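Local coordinates for core protein VP7 (Bluetongue virus, PDB 1BVP) that builds, as a homotrimer, the capsomers that assemble on the VP3 scaffold of the viral core, and takes part in host cell surface receptor binding, at residues 68-73 with 84-89; 38-43 with 62-67; 276-281 with 311-316; 289-294 with 304-309; 7-12 with 106-111. All coordinates share one frame; numbering follows the deposited sequence.

Interaction 1. Residues 68-73 with 84-89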
# COMPACT_ATOMS: atom_id res chain seq x y z
N MET A 68 -30.52 -2.44 0.41
CA MET A 68 -29.75 -3.51 1.00
C MET A 68 -28.48 -3.01 1.65
O MET A 68 -28.11 -3.48 2.73
CB MET A 68 -29.45 -4.57 -0.04
CG MET A 68 -30.70 -5.33 -0.45
SD MET A 68 -30.34 -6.67 -1.56
CE MET A 68 -31.83 -7.59 -1.32
N MET A 69 -27.81 -2.06 1.01
CA MET A 69 -26.59 -1.46 1.55
C MET A 69 -26.96 -0.71 2.87
O MET A 69 -26.40 -1.00 3.92
CB MET A 69 -26.01 -0.50 0.51
CG MET A 69 -24.69 0.21 0.88
SD MET A 69 -24.96 1.80 1.73
CE MET A 69 -23.88 1.66 3.12
N LEU A 70 -27.99 0.14 2.84
CA LEU A 70 -28.37 0.86 4.05
C LEU A 70 -28.79 -0.05 5.18
O LEU A 70 -28.40 0.16 6.33
CB LEU A 70 -29.46 1.90 3.77
CG LEU A 70 -29.04 2.92 2.70
CD1 LEU A 70 -30.19 3.78 2.27
CD2 LEU A 70 -27.85 3.76 3.18
N SER A 71 -29.53 -1.11 4.88
CA SER A 71 -29.96 -2.02 5.94
C SER A 71 -28.79 -2.78 6.56
O SER A 71 -28.71 -2.94 7.77
CB SER A 71 -31.05 -2.99 5.46
OG SER A 71 -32.22 -2.25 5.11
N ALA A 72 -27.85 -3.22 5.73
CA ALA A 72 -26.70 -3.95 6.26
C ALA A 72 -25.81 -3.03 7.10
O ALA A 72 -25.19 -3.50 8.05
CB ALA A 72 -25.89 -4.58 5.12
N ALA A 73 -25.71 -1.76 6.71
CA ALA A 73 -24.89 -0.77 7.40
C ALA A 73 -25.56 -0.20 8.63
O ALA A 73 -24.90 0.42 9.47
CB ALA A 73 -24.48 0.33 6.46
N TYR A 84 -36.76 8.18 -4.54
CA TYR A 84 -36.43 7.00 -3.76
C TYR A 84 -36.86 7.14 -2.33
O TYR A 84 -36.65 8.18 -1.69
CB TYR A 84 -34.93 6.73 -3.82
CG TYR A 84 -34.40 5.80 -2.74
CD1 TYR A 84 -34.52 4.41 -2.84
CD2 TYR A 84 -33.78 6.31 -1.59
CE1 TYR A 84 -34.06 3.55 -1.85
CE2 TYR A 84 -33.32 5.44 -0.58
CZ TYR A 84 -33.47 4.07 -0.72
OH TYR A 84 -33.07 3.21 0.29
N THR A 85 -37.44 6.07 -1.82
CA THR A 85 -37.86 6.04 -0.43
C THR A 85 -37.32 4.76 0.17
O THR A 85 -37.57 3.68 -0.35
CB THR A 85 -39.38 6.10 -0.31
OG1 THR A 85 -39.84 7.21 -1.10
CG2 THR A 85 -39.80 6.31 1.15
N GLN A 86 -36.53 4.87 1.21
CA GLN A 86 -35.95 3.70 1.83
C GLN A 86 -37.01 2.79 2.45
O GLN A 86 -37.88 3.26 3.18
CB GLN A 86 -34.89 4.13 2.85
CG GLN A 86 -34.37 3.04 3.78
CD GLN A 86 -33.26 3.54 4.70
OE1 GLN A 86 -33.07 4.75 4.85
NE2 GLN A 86 -32.54 2.62 5.32
N HIS A 87 -36.87 1.49 2.20
CA HIS A 87 -37.78 0.47 2.73
C HIS A 87 -37.13 -0.26 3.83
O HIS A 87 -36.34 -1.15 3.59
CB HIS A 87 -38.16 -0.53 1.65
CG HIS A 87 -38.87 0.11 0.51
ND1 HIS A 87 -40.23 0.37 0.53
CD2 HIS A 87 -38.39 0.72 -0.60
CE1 HIS A 87 -40.55 1.12 -0.50
NE2 HIS A 87 -39.45 1.35 -1.21
N MET A 88 -37.56 0.06 5.04
CA MET A 88 -37.04 -0.54 6.26
C MET A 88 -37.23 -2.06 6.35
O MET A 88 -36.47 -2.75 7.04
CB MET A 88 -37.66 0.16 7.46
CG MET A 88 -37.60 1.68 7.36
SD MET A 88 -35.90 2.26 7.31
CE MET A 88 -35.22 1.56 8.93
N ALA A 89 -38.24 -2.58 5.64
CA ALA A 89 -38.49 -4.03 5.65
C ALA A 89 -37.34 -4.84 5.04
O ALA A 89 -37.31 -6.07 5.19
CB ALA A 89 -39.76 -4.33 4.90
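The backbones of the helical segment 68-73 and the irregular segment 84-89 stay well apart, with the CA atoms of L70 and Q86 the nearest pair at 8.4 Å, so side chains must bridge the gap. L70 does this from the helix: its CB lies 3.5 Å from Q86 NE2, and its CD1 methyl lies 3.5 Å from Y84 OH. The Y84 ring receives that methyl obliquely, with L70 CD1 4.4 Å from Y84 CZ. Q86 reaches across as a straight chain, CG anti to the backbone N (chi1 169°) and the rest extended, which brings its amide obliquely across the leucine, NE2 against CB. These are packing contacts, since no hydrogen bond crosses between the segments. The polar ends find their partners close by: Q86 NE2 bonds to I75 O, Q86 OE1 to the backbone N of V77, and Y84 OH to D67 OD1. Glutamine and tyrosine suit their places because amide and hydroxyl can touch the leucine with their flanks while these bonds satisfy them. The arrangement is that of a loop folded back over the C-terminal end of the helix it follows, here helix 55-73 in the helical domain of VP7.

Interaction 2. Residues 38-43 with 62-67; sequences NRYNGL and FFMCLD
Y40 and M64 join two helices of the helical domain at nearly a right angle (87°) through a Met-aromatic contact. The segment axes remain 11.8 Å apart, a gap wide enough for a tyrosine ring. Y40 spans it because a chi1 near 180° (-176°) swings the ring out toward helix 55-73. There M64 CG sits over one face, 3.4 Å from the ring centroid and only 10° off the normal, a CH-pi contact; the sulfur SD follows more obliquely at 4.2 Å from the centroid. Ring face and hydroxyl together make the tight part of the contact. The far side of helix 27-44, with N38, G42 and L43, is exposed, and nothing there meets segment 62-67. At the hydroxyl end of the ring an aspartate suits the buried site, as each oxygen of D67 has a partner: OD1 is held by segment 84-89, OD2 by a salt bridge with R46, whose NH2 bonds to Y40 OH as well. Y40 OH donates to D67 OD2 over 2.6 Å, the oxygen lying in the ring plane and using its anti lone pair.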
# COMPACT_ATOMS: atom_id res chain seq x y z
N ASN A 38 -36.99 -12.11 -5.51
CA ASN A 38 -38.31 -12.60 -5.17
C ASN A 38 -38.62 -12.17 -3.71
O ASN A 38 -39.65 -11.53 -3.47
CB ASN A 38 -38.40 -14.12 -5.44
CG ASN A 38 -39.78 -14.73 -5.06
OD1 ASN A 38 -40.71 -14.64 -5.85
ND2 ASN A 38 -39.89 -15.36 -3.88
N ARG A 39 -37.74 -12.46 -2.74
CA ARG A 39 -38.02 -12.06 -1.34
C ARG A 39 -38.22 -10.55 -1.25
O ARG A 39 -39.17 -10.06 -0.65
CB ARG A 39 -36.88 -12.43 -0.42
CG ARG A 39 -37.08 -13.70 0.33
CD ARG A 39 -38.32 -13.66 1.19
NE ARG A 39 -38.04 -13.33 2.58
CZ ARG A 39 -38.93 -13.49 3.57
NH1 ARG A 39 -40.13 -13.97 3.30
NH2 ARG A 39 -38.60 -13.21 4.82
N TYR A 40 -37.32 -9.83 -1.90
CA TYR A 40 -37.36 -8.40 -1.90
C TYR A 40 -38.68 -7.84 -2.42
O TYR A 40 -39.35 -7.10 -1.72
CB TYR A 40 -36.19 -7.86 -2.71
CG TYR A 40 -36.09 -6.36 -2.67
CD1 TYR A 40 -35.65 -5.70 -1.52
CD2 TYR A 40 -36.50 -5.60 -3.77
CE1 TYR A 40 -35.63 -4.31 -1.46
CE2 TYR A 40 -36.48 -4.21 -3.73
CZ TYR A 40 -36.05 -3.58 -2.58
OH TYR A 40 -36.05 -2.21 -2.54
N ASN A 41 -39.05 -8.19 -3.64
CA ASN A 41 -40.31 -7.71 -4.22
C ASN A 41 -41.52 -8.09 -3.34
O ASN A 41 -42.45 -7.30 -3.14
CB ASN A 41 -40.47 -8.22 -5.64
CG ASN A 41 -39.57 -7.49 -6.62
OD1 ASN A 41 -39.33 -7.95 -7.72
ND2 ASN A 41 -39.09 -6.31 -6.22
N GLY A 42 -41.45 -9.25 -2.71
CA GLY A 42 -42.55 -9.67 -1.86
C GLY A 42 -42.78 -8.86 -0.60
O GLY A 42 -43.91 -8.52 -0.30
N LEU A 43 -41.71 -8.60 0.15
CA LEU A 43 -41.82 -7.84 1.40
C LEU A 43 -41.87 -6.33 1.22
O LEU A 43 -42.24 -5.59 2.12
CB LEU A 43 -40.63 -8.17 2.30
CG LEU A 43 -40.49 -9.55 2.92
CD1 LEU A 43 -39.26 -9.55 3.80
CD2 LEU A 43 -41.70 -9.86 3.76
N PHE A 62 -31.27 -0.63 -8.81
CA PHE A 62 -30.32 0.15 -8.04
C PHE A 62 -30.92 0.49 -6.68
O PHE A 62 -30.22 0.40 -5.65
CB PHE A 62 -29.92 1.43 -8.75
CG PHE A 62 -28.93 2.23 -7.96
CD1 PHE A 62 -27.61 1.80 -7.84
CD2 PHE A 62 -29.35 3.34 -7.22
CE1 PHE A 62 -26.72 2.45 -6.99
CE2 PHE A 62 -28.47 4.00 -6.36
CZ PHE A 62 -27.16 3.55 -6.24
N PHE A 63 -32.20 0.85 -6.64
CA PHE A 63 -32.83 1.17 -5.37
C PHE A 63 -32.85 -0.03 -4.46
O PHE A 63 -32.76 0.11 -3.25
CB PHE A 63 -34.22 1.70 -5.56
CG PHE A 63 -34.26 3.02 -6.25
CD1 PHE A 63 -33.18 3.90 -6.19
CD2 PHE A 63 -35.40 3.40 -6.98
CE1 PHE A 63 -33.24 5.14 -6.84
CE2 PHE A 63 -35.45 4.63 -7.62
CZ PHE A 63 -34.38 5.50 -7.56
N MET A 64 -32.91 -1.23 -5.05
CA MET A 64 -32.93 -2.45 -4.25
C MET A 64 -31.56 -2.60 -3.59
O MET A 64 -31.45 -2.98 -2.43
CB MET A 64 -33.22 -3.67 -5.13
CG MET A 64 -33.15 -4.96 -4.34
SD MET A 64 -33.21 -6.42 -5.32
CE MET A 64 -31.66 -6.38 -6.30
N CYS A 65 -30.52 -2.30 -4.35
CA CYS A 65 -29.16 -2.38 -3.83
C CYS A 65 -28.94 -1.32 -2.75
O CYS A 65 -28.36 -1.62 -1.69
CB CYS A 65 -28.22 -2.17 -4.97
SG CYS A 65 -28.14 -3.62 -6.00
N LEU A 66 -29.42 -0.10 -3.00
CA LEU A 66 -29.32 0.97 -2.03
C LEU A 66 -30.00 0.54 -0.72
O LEU A 66 -29.43 0.68 0.37
CB LEU A 66 -29.96 2.23 -2.58
CG LEU A 66 -29.89 3.52 -1.75
CD1 LEU A 66 -28.50 3.78 -1.20
CD2 LEU A 66 -30.31 4.68 -2.64
N ASP A 67 -31.19 -0.03 -0.82
CA ASP A 67 -31.91 -0.49 0.37
C ASP A 67 -31.11 -1.51 1.14
O ASP A 67 -31.07 -1.48 2.37
CB ASP A 67 -33.25 -1.13 0.01
CG ASP A 67 -34.39 -0.14 -0.04
OD1 ASP A 67 -34.27 0.97 0.53
OD2 ASP A 67 -35.43 -0.47 -0.65

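Interaction 3. Residues 276-281 with 311-316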
# COMPACT_ATOMS: atom_id res chain seq x y z
N HIS A 276 -22.79 14.28 -10.14
CA HIS A 276 -23.47 14.96 -9.05
C HIS A 276 -24.39 14.14 -8.21
O HIS A 276 -24.53 14.40 -7.02
CB HIS A 276 -24.21 16.19 -9.55
CG HIS A 276 -23.29 17.23 -10.10
ND1 HIS A 276 -22.96 17.29 -11.44
CD2 HIS A 276 -22.58 18.21 -9.49
CE1 HIS A 276 -22.07 18.26 -11.63
NE2 HIS A 276 -21.83 18.83 -10.46
N THR A 277 -25.02 13.14 -8.82
CA THR A 277 -25.94 12.29 -8.09
C THR A 277 -25.17 11.39 -7.12
O THR A 277 -25.48 11.31 -5.92
CB THR A 277 -26.82 11.51 -9.08
OG1 THR A 277 -27.56 12.45 -9.88
CG2 THR A 277 -27.80 10.61 -8.34
N TRP A 278 -24.11 10.76 -7.61
CA TRP A 278 -23.35 9.89 -6.74
C TRP A 278 -22.74 10.72 -5.62
O TRP A 278 -22.74 10.33 -4.44
CB TRP A 278 -22.26 9.21 -7.53
CG TRP A 278 -21.34 8.50 -6.61
CD1 TRP A 278 -20.07 8.87 -6.27
CD2 TRP A 278 -21.67 7.37 -5.82
NE1 TRP A 278 -19.59 8.04 -5.28
CE2 TRP A 278 -20.56 7.11 -4.99
CE3 TRP A 278 -22.80 6.56 -5.72
CZ2 TRP A 278 -20.54 6.07 -4.06
CZ3 TRP A 278 -22.80 5.52 -4.81
CH2 TRP A 278 -21.67 5.28 -3.98
N HIS A 279 -22.19 11.85 -6.01
CA HIS A 279 -21.59 12.74 -5.07
C HIS A 279 -22.62 13.15 -3.99
O HIS A 279 -22.36 13.03 -2.77
CB HIS A 279 -21.03 13.93 -5.84
CG HIS A 279 -20.21 14.84 -5.00
ND1 HIS A 279 -19.07 14.42 -4.34
CD2 HIS A 279 -20.42 16.12 -4.60
CE1 HIS A 279 -18.63 15.40 -3.57
NE2 HIS A 279 -19.44 16.44 -3.70
N GLY A 280 -23.82 13.52 -4.42
CA GLY A 280 -24.87 13.88 -3.47
C GLY A 280 -25.31 12.72 -2.58
O GLY A 280 -25.47 12.87 -1.36
N LEU A 281 -25.51 11.56 -3.20
CA LEU A 281 -25.95 10.35 -2.50
C LEU A 281 -24.91 9.90 -1.48
O LEU A 281 -25.25 9.59 -0.32
CB LEU A 281 -26.13 9.24 -3.54
CG LEU A 281 -27.15 8.08 -3.48
CD1 LEU A 281 -26.41 6.82 -3.88
CD2 LEU A 281 -27.80 7.90 -2.15
N LEU A 311 -16.72 -0.50 2.85
CA LEU A 311 -16.74 -1.63 1.92
C LEU A 311 -18.07 -1.73 1.16
O LEU A 311 -18.11 -1.82 -0.07
CB LEU A 311 -16.49 -2.93 2.65
CG LEU A 311 -15.09 -2.95 3.23
CD1 LEU A 311 -14.85 -4.31 3.83
CD2 LEU A 311 -14.07 -2.65 2.12
N LEU A 312 -19.16 -1.65 1.92
CA LEU A 312 -20.49 -1.70 1.36
C LEU A 312 -20.73 -0.53 0.36
O LEU A 312 -21.23 -0.74 -0.76
CB LEU A 312 -21.50 -1.70 2.51
CG LEU A 312 -22.24 -2.98 2.97
CD1 LEU A 312 -21.49 -4.23 2.69
CD2 LEU A 312 -22.59 -2.89 4.43
N LEU A 313 -20.31 0.67 0.73
CA LEU A 313 -20.48 1.82 -0.16
C LEU A 313 -19.63 1.70 -1.43
O LEU A 313 -20.06 2.11 -2.49
CB LEU A 313 -20.12 3.10 0.55
CG LEU A 313 -21.19 4.15 0.70
CD1 LEU A 313 -20.46 5.38 1.19
CD2 LEU A 313 -21.91 4.45 -0.61
N SER A 314 -18.43 1.14 -1.31
CA SER A 314 -17.54 0.96 -2.46
C SER A 314 -18.19 0.04 -3.48
O SER A 314 -18.20 0.31 -4.69
CB SER A 314 -16.20 0.39 -2.00
OG SER A 314 -15.31 0.39 -3.10
N THR A 315 -18.75 -1.07 -2.99
CA THR A 315 -19.46 -1.99 -3.86
C THR A 315 -20.67 -1.28 -4.48
O THR A 315 -20.89 -1.36 -5.70
CB THR A 315 -19.93 -3.21 -3.07
OG1 THR A 315 -18.79 -3.80 -2.43
CG2 THR A 315 -20.55 -4.26 -3.99
N LEU A 316 -21.45 -0.55 -3.68
CA LEU A 316 -22.59 0.17 -4.24
C LEU A 316 -22.15 1.14 -5.34
O LEU A 316 -22.88 1.33 -6.33
CB LEU A 316 -23.36 0.92 -3.17
CG LEU A 316 -24.64 1.65 -3.59
CD1 LEU A 316 -25.71 0.63 -3.93
CD2 LEU A 316 -25.15 2.52 -2.43
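W278, L313 and L316 form a helix-to-helix packing contact in the helical domain, where the short helix 276-286 rests against the long helix 304-323. The backbones are far apart, W278 CA and L316 CA being the nearest pair at 10.1 Å, and the indole, the largest of the natural side chains, fills the distance. Its first torsion, extended away from the backbone N (chi1 170°), lets the tryptophan send the six-membered ring outward, and its far corner does the touching. The CD2 methyl of L313 lies 3.5 Å from W278 CH2, approaching the ring obliquely. L316 meets the next corner more loosely, its CG 4.5 Å from W278 CZ3. Branched leucines suit these places because they offer rounded hydrocarbon to a flat, largely apolar ring without asking for a polar partner. Outside the contact, R274 makes a cation-pi contact with the same indole. L316 turns also to F62, C65 and L66 of helix 55-73, while S314 packs on R111 of the second subunit, so helix 304-323 serves several neighbours at once. Within that helix a threonine can return its hydroxyl to the backbone: L311 O accepts both T315 N, at 3.1 Å, and T315 OG1, at 3.2 Å, the hydroxyl approaching at a C=O...O angle of 143° and tilted 34° from the carbonyl plane.

Interaction 4. Residues 289-294 with 304-309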
# COMPACT_ATOMS: atom_id res chain seq x y z
N THR A 289 -23.03 8.92 9.50
CA THR A 289 -21.95 8.16 10.10
C THR A 289 -20.89 9.08 10.74
O THR A 289 -21.02 10.31 10.71
CB THR A 289 -21.25 7.26 9.04
OG1 THR A 289 -20.46 8.08 8.17
CG2 THR A 289 -22.30 6.52 8.19
N THR A 290 -19.84 8.48 11.30
CA THR A 290 -18.78 9.26 11.92
C THR A 290 -17.65 9.51 10.94
O THR A 290 -16.60 10.04 11.31
CB THR A 290 -18.24 8.58 13.18
OG1 THR A 290 -17.95 7.21 12.90
CG2 THR A 290 -19.28 8.64 14.28
N LEU A 291 -17.88 9.14 9.69
CA LEU A 291 -16.92 9.31 8.63
C LEU A 291 -17.15 10.65 7.94
O LEU A 291 -18.25 11.19 7.96
CB LEU A 291 -17.13 8.21 7.59
CG LEU A 291 -16.35 6.91 7.43
CD1 LEU A 291 -15.37 6.66 8.50
CD2 LEU A 291 -17.37 5.78 7.35
N PRO A 292 -16.07 11.26 7.44
CA PRO A 292 -16.23 12.54 6.75
C PRO A 292 -17.09 12.26 5.50
O PRO A 292 -16.98 11.21 4.87
CB PRO A 292 -14.80 12.94 6.39
CG PRO A 292 -13.98 11.67 6.58
CD PRO A 292 -14.64 11.01 7.74
N ASN A 293 -17.92 13.22 5.14
CA ASN A 293 -18.81 13.05 4.02
C ASN A 293 -18.26 13.29 2.62
O ASN A 293 -18.91 12.92 1.64
CB ASN A 293 -20.11 13.80 4.27
CG ASN A 293 -19.94 15.30 4.19
OD1 ASN A 293 -18.90 15.81 3.76
ND2 ASN A 293 -20.97 16.03 4.60
N MET A 294 -17.14 13.98 2.47
CA MET A 294 -16.61 14.14 1.11
C MET A 294 -15.12 14.09 0.90
O MET A 294 -14.64 14.10 -0.23
CB MET A 294 -17.28 15.25 0.30
CG MET A 294 -17.40 16.62 0.91
SD MET A 294 -18.20 17.65 -0.31
CE MET A 294 -19.83 17.77 0.33
N ARG A 304 -15.74 -1.68 13.44
CA ARG A 304 -16.46 -2.49 12.48
C ARG A 304 -17.41 -1.69 11.59
O ARG A 304 -17.34 -1.80 10.35
CB ARG A 304 -17.26 -3.55 13.23
CG ARG A 304 -18.00 -4.50 12.34
CD ARG A 304 -18.79 -5.52 13.14
NE ARG A 304 -19.62 -6.37 12.29
CZ ARG A 304 -20.77 -5.97 11.74
NH1 ARG A 304 -21.22 -4.73 11.95
NH2 ARG A 304 -21.48 -6.82 11.00
N ASP A 305 -18.22 -0.83 12.19
CA ASP A 305 -19.19 -0.07 11.42
C ASP A 305 -18.62 0.78 10.30
O ASP A 305 -19.08 0.70 9.14
CB ASP A 305 -20.07 0.79 12.33
CG ASP A 305 -21.00 -0.05 13.24
OD1 ASP A 305 -21.19 -1.29 13.05
OD2 ASP A 305 -21.56 0.58 14.17
N SER A 306 -17.59 1.55 10.61
CA SER A 306 -16.97 2.41 9.60
C SER A 306 -16.39 1.59 8.48
O SER A 306 -16.64 1.88 7.30
CB SER A 306 -15.89 3.23 10.24
OG SER A 306 -16.47 3.90 11.33
N ILE A 307 -15.63 0.55 8.84
CA ILE A 307 -15.02 -0.28 7.82
C ILE A 307 -16.08 -0.91 6.92
O ILE A 307 -15.98 -0.85 5.69
CB ILE A 307 -14.17 -1.36 8.44
CG1 ILE A 307 -13.12 -0.74 9.36
CG2 ILE A 307 -13.53 -2.16 7.35
CD1 ILE A 307 -12.11 0.14 8.61
N LEU A 308 -17.11 -1.48 7.53
CA LEU A 308 -18.20 -2.12 6.81
C LEU A 308 -18.86 -1.15 5.85
O LEU A 308 -19.07 -1.45 4.66
CB LEU A 308 -19.24 -2.59 7.78
CG LEU A 308 -19.77 -4.01 7.67
CD1 LEU A 308 -21.24 -3.92 7.95
CD2 LEU A 308 -19.53 -4.60 6.31
N THR A 309 -19.24 0.00 6.39
CA THR A 309 -19.89 1.03 5.59
C THR A 309 -19.04 1.42 4.37
O THR A 309 -19.57 1.63 3.28
CB THR A 309 -20.17 2.27 6.45
OG1 THR A 309 -21.00 1.90 7.58
CG2 THR A 309 -20.86 3.33 5.65
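T309, whose methyl CG2 meets that of T289 at 4.3 Å, holds the backbone oxygen of D305 with two donors. Its hydroxyl OG1 reaches D305 O over 2.7 Å, and its backbone N, in the usual helical bond, over 2.8 Å. The hydroxyl comes from above the carbonyl plane, 41° out of it. Threonine suits the place because one branch closes on its own helix and leaves the methyl to pack on the loop. On the other side of the contact T289 likewise divides its branches: OG1 accepts the backbone N of L291 at 3.2 Å, with an N-H...O angle of 157°, and CG2 faces the helix. This is an ST turn, placed just after helix 276-286, and T289 OG1 also bonds to L286 O at the end of that helix. The turn presents L291 to the first turn of helix 304-323. Its two methyls sit on S306, CD1 lying 3.9 Å from S306 CB and CD2 4.0 Å from S306 O. A small serine lets the leucine come this near the helix backbone. The S306 hydroxyl, held beside its own backbone N and anti to the carbonyl carbon (chi1 -54°), is bonded to D303 OD1 just before the helix. Although T290 OG1 stands 4.0 Å from S306 OG, the two form no hydrogen bond.

Interaction 5. Residues 7-12 with 106-111; sequences RALTVM and ANEIAR
L9 meets E108 and I109 mainly with one methyl, CD2. That methyl rests 3.6 Å from the carboxylate carbon CD of E108 and 3.9 Å from the CD1 end of I109, fitting between residues that are neighbours on helix 103-116. In E108 an anti CG (chi1 158°) and an extended chain carry the carboxylate out to L9, with OE2 3.7 Å from L9 CD2. The two side chains cross at a slant. Around this first shell, L312 and T315 of helix 304-323 pack on L9, and Y260 and L311 border E108. I109 lies against D2, A5 and A6, earlier on helix 2-15. Beyond them stands the trimer interface: R111 forms salt bridges with D318 and E266 of the third subunit, and N107 ND2 bonds to R13 O of that subunit. Between the segments no polar bond forms. Contact with I109 is plain dispersion, while the L9 methyl offers the E108 carboxylate no hydrogen bond, and its charge presumably depends on water or other groups at its partly exposed position.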
# COMPACT_ATOMS: atom_id res chain seq x y z
N ARG A 7 -24.90 -11.25 2.74
CA ARG A 7 -25.97 -11.31 1.74
C ARG A 7 -26.07 -10.05 0.90
O ARG A 7 -26.15 -10.14 -0.35
CB ARG A 7 -27.31 -11.63 2.36
CG ARG A 7 -27.33 -13.05 2.85
CD ARG A 7 -28.63 -13.37 3.51
NE ARG A 7 -28.57 -14.72 4.08
CZ ARG A 7 -28.75 -14.98 5.37
NH1 ARG A 7 -29.01 -14.00 6.21
NH2 ARG A 7 -28.63 -16.22 5.83
N ALA A 8 -26.07 -8.89 1.55
CA ALA A 8 -26.16 -7.62 0.80
C ALA A 8 -25.02 -7.52 -0.21
O ALA A 8 -25.23 -7.20 -1.39
CB ALA A 8 -26.13 -6.48 1.74
N LEU A 9 -23.82 -7.85 0.25
CA LEU A 9 -22.62 -7.84 -0.57
C LEU A 9 -22.74 -8.78 -1.77
O LEU A 9 -22.37 -8.43 -2.91
CB LEU A 9 -21.48 -8.30 0.31
CG LEU A 9 -20.05 -7.83 0.07
CD1 LEU A 9 -20.03 -6.31 0.06
CD2 LEU A 9 -19.23 -8.36 1.23
N THR A 10 -23.21 -10.01 -1.49
CA THR A 10 -23.43 -11.03 -2.52
C THR A 10 -24.39 -10.54 -3.59
O THR A 10 -24.10 -10.63 -4.79
CB THR A 10 -24.02 -12.27 -1.93
OG1 THR A 10 -23.08 -12.87 -1.05
CG2 THR A 10 -24.33 -13.25 -3.04
N VAL A 11 -25.53 -9.99 -3.17
CA VAL A 11 -26.52 -9.49 -4.10
C VAL A 11 -26.03 -8.33 -4.94
O VAL A 11 -26.30 -8.27 -6.16
CB VAL A 11 -27.78 -9.06 -3.39
CG1 VAL A 11 -28.74 -8.47 -4.36
CG2 VAL A 11 -28.38 -10.25 -2.63
N MET A 12 -25.34 -7.38 -4.29
CA MET A 12 -24.82 -6.21 -5.02
C MET A 12 -23.77 -6.60 -6.03
O MET A 12 -23.79 -6.10 -7.14
CB MET A 12 -24.26 -5.16 -4.10
CG MET A 12 -25.24 -4.61 -3.09
SD MET A 12 -24.50 -3.12 -2.33
CE MET A 12 -23.55 -3.81 -1.03
N ALA A 106 -18.47 -14.02 2.32
CA ALA A 106 -18.40 -14.56 3.66
C ALA A 106 -17.03 -14.28 4.23
O ALA A 106 -16.89 -13.83 5.35
CB ALA A 106 -18.63 -16.08 3.62
N ASN A 107 -16.01 -14.62 3.46
CA ASN A 107 -14.64 -14.42 3.89
C ASN A 107 -14.26 -12.96 4.10
O ASN A 107 -13.52 -12.61 5.01
CB ASN A 107 -13.70 -15.10 2.90
CG ASN A 107 -13.63 -16.60 3.13
OD1 ASN A 107 -12.76 -17.08 3.85
ND2 ASN A 107 -14.55 -17.33 2.56
N GLU A 108 -14.82 -12.09 3.28
CA GLU A 108 -14.58 -10.68 3.43
C GLU A 108 -15.19 -10.15 4.75
O GLU A 108 -14.53 -9.44 5.52
CB GLU A 108 -15.11 -9.99 2.20
CG GLU A 108 -15.42 -8.56 2.40
CD GLU A 108 -15.66 -7.84 1.06
OE1 GLU A 108 -15.49 -8.53 -0.01
OE2 GLU A 108 -15.99 -6.60 1.13
N ILE A 109 -16.40 -10.57 5.07
CA ILE A 109 -17.02 -10.14 6.32
C ILE A 109 -16.28 -10.73 7.52
O ILE A 109 -16.15 -10.09 8.57
CB ILE A 109 -18.51 -10.54 6.41
CG1 ILE A 109 -19.28 -9.93 5.24
CG2 ILE A 109 -19.12 -10.00 7.68
CD1 ILE A 109 -19.18 -8.41 5.14
N ALA A 110 -15.79 -11.95 7.41
CA ALA A 110 -15.07 -12.57 8.53
C ALA A 110 -13.82 -11.73 8.82
O ALA A 110 -13.41 -11.57 9.98
CB ALA A 110 -14.67 -13.98 8.19
N ARG A 111 -13.20 -11.24 7.76
CA ARG A 111 -12.06 -10.40 7.93
C ARG A 111 -12.44 -9.11 8.66
O ARG A 111 -11.81 -8.74 9.65
CB ARG A 111 -11.43 -10.03 6.61
CG ARG A 111 -10.13 -9.39 6.89
CD ARG A 111 -9.17 -10.45 7.46
NE ARG A 111 -8.02 -10.36 6.60
CZ ARG A 111 -7.50 -11.33 5.89
NH1 ARG A 111 -7.99 -12.55 5.94
NH2 ARG A 111 -6.58 -11.04 4.98

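In the fold
Near the N terminus, helix 2-15 enters interaction 5, whose partner on helix 103-116 closes the longest loop here, 93 residues between the segments. Interactions 2 and 1 nest inside it, one after the other: 38-43 returns to 62-67, then the same helix 55-73 meets the loop 84-89, the two contacts touching. Past the strands of the beta domain the chain comes back to the helical domain, where interaction 3 joins helix 276-286 to helix 304-323 and encloses interaction 4, which uses the same long helix. No loops cross. Segment 311-316 touches both 7-12 and helix 55-73, binding the late helices to the early ones; interactions 2 and 4 stay about 10 Å apart at their nearest atoms.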